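Local coordinates for protein isochorismatase hydrolase (PDB 3HB7) that is probably a hydrolase of the isochorismatase family, at residues 34-46 with 85-97. Residues are numbered along the deposited sequence; the frame is centred on the assembly and turned at random.
Sequences IIPDLQKIFEWVR and FIPELYPQEDEYI
Arg46 and Glu95 each set CG anti to their own carbonyl carbon (chi1 -84° and -42°), and the two side chains meet at about a right angle. Arg46 grips the carboxylate side-on. Arg46 NE reaches OE2 of Glu95 and Arg46 NH2 reaches OE1 of Glu95, both at 3.3 Å. Both bonds are nearly straight and arrive on the syn side. Arg46 NH2 also donates to Tyr90 O, at 3.0 Å and in the carbonyl plane. The Gln92 amide stacks over one face of the guanidinium, its plane turned by 20°, and Phe42 CD1 sits over the other. Gln92 to Glu95 form a type II' turn. Glu95 OE1 also accepts from His57 NE2 on strand 53-60. In this alpha/beta isochorismatase fold, helix 35-47 packs on the parallel sheet. The segment after Phe85, with a short 3-10 turn at 87-88, runs alongside the helix and leads into strand 96-100, outermost in the sheet of this chain. Nearer the start of the helix the contact is mostly apolar. Leu89 CD2 makes a CH-pi contact over the Phe42 ring, 3.9 Å from its centroid, and lies 3.8 Å from Leu38 CB. Gln39 NE2 bonds weakly to Glu88 O (3.3 Å). Ile35 and Ile86 meet tip to tip through their CD1 atoms, 4.1 Å apart.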
loop_
_atom_site.group_PDB
_atom_site.type_symbol
_atom_site.label_atom_id
_atom_site.label_comp_id
_atom_site.label_asym_id
_atom_site.label_seq_id
_atom_site.Cartn_x
_atom_site.Cartn_y
_atom_site.Cartn_z
ATOM N N ILE E 34 32.703 -13.204 -15.251
ATOM C CA ILE E 34 33.989 -13.231 -14.606
ATOM C C ILE E 34 34.944 -14.151 -15.311
ATOM O O ILE E 34 36.062 -14.309 -14.896
ATOM C CB ILE E 34 33.882 -13.613 -13.139
ATOM C CG1 ILE E 34 33.279 -15.004 -12.977
ATOM C CG2 ILE E 34 33.086 -12.586 -12.395
ATOM C CD1 ILE E 34 33.442 -15.547 -11.597
ATOM N N ILE E 35 34.508 -14.739 -16.400
ATOM C CA ILE E 35 35.319 -15.731 -17.039
ATOM C C ILE E 35 36.642 -15.152 -17.481
ATOM O O ILE E 35 37.677 -15.715 -17.239
ATOM C CB ILE E 35 34.621 -16.267 -18.256
ATOM C CG1 ILE E 35 33.671 -17.379 -17.859
ATOM C CG2 ILE E 35 35.606 -16.775 -19.210
ATOM C CD1 ILE E 35 32.865 -17.868 -18.961
ATOM N N PRO E 36 36.611 -13.995 -18.094
ATOM C CA PRO E 36 37.828 -13.441 -18.651
ATOM C C PRO E 36 38.844 -13.215 -17.565
ATOM O O PRO E 36 40.010 -13.504 -17.743
ATOM C CB PRO E 36 37.354 -12.104 -19.202
ATOM C CG PRO E 36 35.945 -12.295 -19.464
ATOM C CD PRO E 36 35.451 -13.152 -18.395
ATOM N N ASP E 37 38.400 -12.694 -16.440
ATOM C CA ASP E 37 39.278 -12.489 -15.312
ATOM C C ASP E 37 39.838 -13.771 -14.730
ATOM O O ASP E 37 40.946 -13.791 -14.272
ATOM C CB ASP E 37 38.604 -11.667 -14.240
ATOM C CG ASP E 37 38.225 -10.321 -14.716
ATOM O OD1 ASP E 37 38.965 -9.371 -14.457
ATOM O OD2 ASP E 37 37.177 -10.203 -15.355
ATOM N N LEU E 38 39.043 -14.822 -14.683
ATOM C CA LEU E 38 39.538 -16.106 -14.197
ATOM C C LEU E 38 40.573 -16.735 -15.124
ATOM O O LEU E 38 41.573 -17.255 -14.687
ATOM C CB LEU E 38 38.394 -17.060 -13.824
ATOM C CG LEU E 38 37.555 -16.731 -12.576
ATOM C CD1 LEU E 38 36.762 -17.876 -12.110
ATOM C CD2 LEU E 38 38.391 -16.284 -11.467
ATOM N N GLN E 39 40.316 -16.645 -16.414
ATOM C CA GLN E 39 41.244 -17.148 -17.409
ATOM C C GLN E 39 42.542 -16.404 -17.290
ATOM O O GLN E 39 43.600 -16.954 -17.431
ATOM C CB GLN E 39 40.677 -16.980 -18.793
ATOM C CG GLN E 39 39.673 -18.013 -19.135
ATOM C CD GLN E 39 39.128 -17.833 -20.508
ATOM O OE1 GLN E 39 38.724 -16.750 -20.883
ATOM N NE2 GLN E 39 39.115 -18.897 -21.271
ATOM N N LYS E 40 42.449 -15.130 -17.011
ATOM C CA LYS E 40 43.644 -14.359 -16.890
ATOM C C LYS E 40 44.478 -14.931 -15.757
ATOM O O LYS E 40 45.661 -15.129 -15.886
ATOM C CB LYS E 40 43.256 -12.926 -16.577
ATOM C CG LYS E 40 44.377 -11.963 -16.569
ATOM C CD LYS E 40 44.168 -10.851 -15.584
ATOM C CE LYS E 40 43.584 -9.612 -16.214
ATOM N NZ LYS E 40 43.560 -8.486 -15.262
ATOM N N ILE E 41 43.860 -15.142 -14.617
ATOM C CA ILE E 41 44.560 -15.657 -13.471
ATOM C C ILE E 41 45.044 -17.071 -13.743
ATOM O O ILE E 41 46.101 -17.448 -13.327
ATOM C CB ILE E 41 43.750 -15.484 -12.178
ATOM C CG1 ILE E 41 44.668 -15.496 -10.981
ATOM C CG2 ILE E 41 42.757 -16.549 -12.024
ATOM C CD1 ILE E 41 44.441 -14.389 -10.040
ATOM N N PHE E 42 44.270 -17.850 -14.472
ATOM C CA PHE E 42 44.678 -19.205 -14.707
ATOM C C PHE E 42 45.987 -19.172 -15.444
ATOM O O PHE E 42 46.952 -19.807 -15.050
ATOM C CB PHE E 42 43.681 -19.885 -15.628
ATOM C CG PHE E 42 42.567 -20.597 -14.929
ATOM C CD1 PHE E 42 41.969 -21.683 -15.501
ATOM C CD2 PHE E 42 42.113 -20.184 -13.722
ATOM C CE1 PHE E 42 40.958 -22.319 -14.880
ATOM C CE2 PHE E 42 41.104 -20.827 -13.116
ATOM C CZ PHE E 42 40.529 -21.892 -13.694
ATOM N N GLU E 43 46.021 -18.424 -16.534
ATOM C CA GLU E 43 47.198 -18.372 -17.372
ATOM C C GLU E 43 48.356 -17.814 -16.596
ATOM O O GLU E 43 49.449 -18.288 -16.704
ATOM C CB GLU E 43 46.930 -17.554 -18.616
ATOM N N TRP E 44 48.116 -16.808 -15.791
ATOM C CA TRP E 44 49.202 -16.251 -15.042
ATOM C C TRP E 44 49.787 -17.240 -14.094
ATOM O O TRP E 44 50.975 -17.335 -13.955
ATOM C CB TRP E 44 48.713 -15.104 -14.225
ATOM C CG TRP E 44 49.710 -14.619 -13.331
ATOM C CD1 TRP E 44 50.749 -13.858 -13.651
ATOM C CD2 TRP E 44 49.771 -14.824 -11.930
ATOM N NE1 TRP E 44 51.486 -13.574 -12.549
ATOM C CE2 TRP E 44 50.900 -14.160 -11.468
ATOM C CE3 TRP E 44 48.982 -15.512 -11.020
ATOM C CZ2 TRP E 44 51.265 -14.152 -10.140
ATOM C CZ3 TRP E 44 49.346 -15.509 -9.711
ATOM C CH2 TRP E 44 50.477 -14.828 -9.275
ATOM N N VAL E 45 48.948 -17.956 -13.383
ATOM C CA VAL E 45 49.441 -18.963 -12.468
ATOM C C VAL E 45 50.140 -20.114 -13.168
ATOM O O VAL E 45 51.143 -20.602 -12.705
ATOM C CB VAL E 45 48.311 -19.500 -11.579
ATOM C CG1 VAL E 45 48.563 -20.921 -11.199
ATOM C CG2 VAL E 45 48.196 -18.668 -10.361
ATOM N N ARG E 46 49.554 -20.588 -14.247
ATOM C CA ARG E 46 50.099 -21.701 -14.981
ATOM C C ARG E 46 51.444 -21.305 -15.555
ATOM O O ARG E 46 52.408 -22.051 -15.540
ATOM C CB ARG E 46 49.132 -22.067 -16.085
ATOM C CG ARG E 46 48.042 -22.966 -15.634
ATOM C CD ARG E 46 46.745 -22.643 -16.290
ATOM N NE ARG E 46 45.782 -23.689 -16.018
ATOM C CZ ARG E 46 44.713 -23.945 -16.743
ATOM N NH1 ARG E 46 44.431 -23.230 -17.800
ATOM N NH2 ARG E 46 43.919 -24.922 -16.398
ATOM N N PHE E 85 33.328 -28.967 -15.417
ATOM C CA PHE E 85 33.835 -27.637 -15.598
ATOM C C PHE E 85 33.573 -27.155 -17.013
ATOM O O PHE E 85 33.531 -27.922 -17.940
ATOM C CB PHE E 85 35.306 -27.580 -15.228
ATOM C CG PHE E 85 35.590 -28.127 -13.878
ATOM C CD1 PHE E 85 35.429 -27.366 -12.774
ATOM C CD2 PHE E 85 35.971 -29.418 -13.717
ATOM C CE1 PHE E 85 35.651 -27.880 -11.554
ATOM C CE2 PHE E 85 36.190 -29.920 -12.501
ATOM C CZ PHE E 85 36.031 -29.151 -11.424
ATOM N N ILE E 86 33.348 -25.873 -17.156
ATOM C CA ILE E 86 33.228 -25.305 -18.454
ATOM C C ILE E 86 34.608 -25.314 -19.052
ATOM O O ILE E 86 35.585 -25.169 -18.358
ATOM C CB ILE E 86 32.690 -23.906 -18.377
ATOM C CG1 ILE E 86 33.531 -23.092 -17.429
ATOM C CG2 ILE E 86 31.293 -23.938 -17.911
ATOM C CD1 ILE E 86 33.318 -21.675 -17.549
ATOM N N PRO E 87 34.673 -25.451 -20.356
ATOM C CA PRO E 87 35.923 -25.620 -21.067
ATOM C C PRO E 87 36.820 -24.458 -20.852
ATOM O O PRO E 87 37.996 -24.639 -20.722
ATOM C CB PRO E 87 35.474 -25.635 -22.503
ATOM C CG PRO E 87 34.162 -26.231 -22.451
ATOM C CD PRO E 87 33.525 -25.779 -21.202
ATOM N N GLU E 88 36.256 -23.278 -20.760
ATOM C CA GLU E 88 37.034 -22.075 -20.632
ATOM C C GLU E 88 37.872 -22.141 -19.397
ATOM O O GLU E 88 38.933 -21.567 -19.338
ATOM C CB GLU E 88 36.139 -20.864 -20.544
ATOM C CG GLU E 88 35.434 -20.516 -21.810
ATOM C CD GLU E 88 34.196 -21.311 -22.029
ATOM O OE1 GLU E 88 33.960 -22.273 -21.319
ATOM O OE2 GLU E 88 33.446 -20.975 -22.933
ATOM N N LEU E 89 37.374 -22.815 -18.382
ATOM C CA LEU E 89 38.093 -22.905 -17.138
ATOM C C LEU E 89 38.458 -24.317 -16.724
ATOM O O LEU E 89 38.663 -24.573 -15.574
ATOM C CB LEU E 89 37.346 -22.170 -16.044
ATOM C CG LEU E 89 37.166 -20.685 -16.296
ATOM C CD1 LEU E 89 36.311 -20.118 -15.232
ATOM C CD2 LEU E 89 38.486 -20.001 -16.299
ATOM N N TYR E 90 38.577 -25.220 -17.675
ATOM C CA TYR E 90 38.892 -26.595 -17.378
ATOM C C TYR E 90 40.246 -26.797 -16.739
ATOM O O TYR E 90 41.186 -26.100 -17.021
ATOM C CB TYR E 90 38.819 -27.415 -18.634
ATOM C CG TYR E 90 38.235 -28.750 -18.429
ATOM C CD1 TYR E 90 39.023 -29.867 -18.373
ATOM C CD2 TYR E 90 36.892 -28.900 -18.285
ATOM C CE1 TYR E 90 38.482 -31.070 -18.184
ATOM C CE2 TYR E 90 36.351 -30.096 -18.102
ATOM C CZ TYR E 90 37.136 -31.180 -18.051
ATOM O OH TYR E 90 36.541 -32.378 -17.876
ATOM N N PRO E 91 40.310 -27.764 -15.853
ATOM C CA PRO E 91 41.508 -28.042 -15.096
ATOM C C PRO E 91 42.575 -28.632 -15.961
ATOM O O PRO E 91 42.299 -29.303 -16.920
ATOM C CB PRO E 91 41.044 -29.098 -14.107
ATOM C CG PRO E 91 39.641 -29.032 -14.118
ATOM C CD PRO E 91 39.241 -28.673 -15.462
ATOM N N GLN E 92 43.809 -28.410 -15.583
ATOM C CA GLN E 92 44.883 -28.939 -16.360
ATOM C C GLN E 92 45.624 -30.025 -15.650
ATOM O O GLN E 92 46.180 -29.806 -14.607
ATOM C CB GLN E 92 45.874 -27.824 -16.640
ATOM C CG GLN E 92 46.278 -27.733 -18.053
ATOM C CD GLN E 92 46.635 -26.348 -18.432
ATOM O OE1 GLN E 92 47.622 -25.824 -17.981
ATOM N NE2 GLN E 92 45.825 -25.740 -19.257
ATOM N N GLU E 93 45.662 -31.209 -16.213
ATOM C CA GLU E 93 46.732 -32.077 -15.835
ATOM C C GLU E 93 46.745 -32.345 -14.368
ATOM O O GLU E 93 45.900 -33.010 -13.842
ATOM C CB GLU E 93 48.061 -31.442 -16.216
ATOM N N ASP E 94 47.774 -31.815 -13.745
ATOM C CA ASP E 94 48.087 -31.981 -12.347
ATOM C C ASP E 94 47.165 -31.336 -11.327
ATOM O O ASP E 94 47.173 -31.708 -10.185
ATOM C CB ASP E 94 49.495 -31.487 -12.104
ATOM C CG ASP E 94 50.289 -32.421 -11.254
ATOM O OD1 ASP E 94 50.702 -31.989 -10.175
ATOM O OD2 ASP E 94 50.504 -33.571 -11.666
ATOM N N GLU E 95 46.418 -30.335 -11.723
ATOM C CA GLU E 95 45.684 -29.554 -10.768
ATOM C C GLU E 95 44.602 -30.335 -10.033
ATOM O O GLU E 95 43.817 -31.047 -10.623
ATOM C CB GLU E 95 45.119 -28.345 -11.471
ATOM C CG GLU E 95 46.102 -27.752 -12.400
ATOM C CD GLU E 95 45.534 -26.679 -13.252
ATOM O OE1 GLU E 95 44.430 -26.836 -13.763
ATOM O OE2 GLU E 95 46.209 -25.673 -13.418
ATOM N N TYR E 96 44.599 -30.196 -8.720
ATOM C CA TYR E 96 43.705 -30.946 -7.862
ATOM C C TYR E 96 42.243 -30.627 -8.051
ATOM O O TYR E 96 41.868 -29.511 -8.299
ATOM C CB TYR E 96 44.087 -30.781 -6.399
ATOM C CG TYR E 96 43.648 -31.941 -5.575
ATOM C CD1 TYR E 96 44.108 -33.194 -5.852
ATOM C CD2 TYR E 96 42.746 -31.796 -4.540
ATOM C CE1 TYR E 96 43.718 -34.251 -5.146
ATOM C CE2 TYR E 96 42.358 -32.861 -3.810
ATOM C CZ TYR E 96 42.846 -34.101 -4.124
ATOM O OH TYR E 96 42.493 -35.227 -3.455
ATOM N N ILE E 97 41.427 -31.646 -7.928
ATOM C CA ILE E 97 40.006 -31.498 -8.025
ATOM C C ILE E 97 39.317 -31.979 -6.761
ATOM O O ILE E 97 39.648 -33.004 -6.246
ATOM C CB ILE E 97 39.478 -32.221 -9.244
ATOM C CG1 ILE E 97 40.146 -31.653 -10.481
ATOM C CG2 ILE E 97 38.003 -32.062 -9.370
ATOM C CD1 ILE E 97 39.798 -32.345 -11.707
#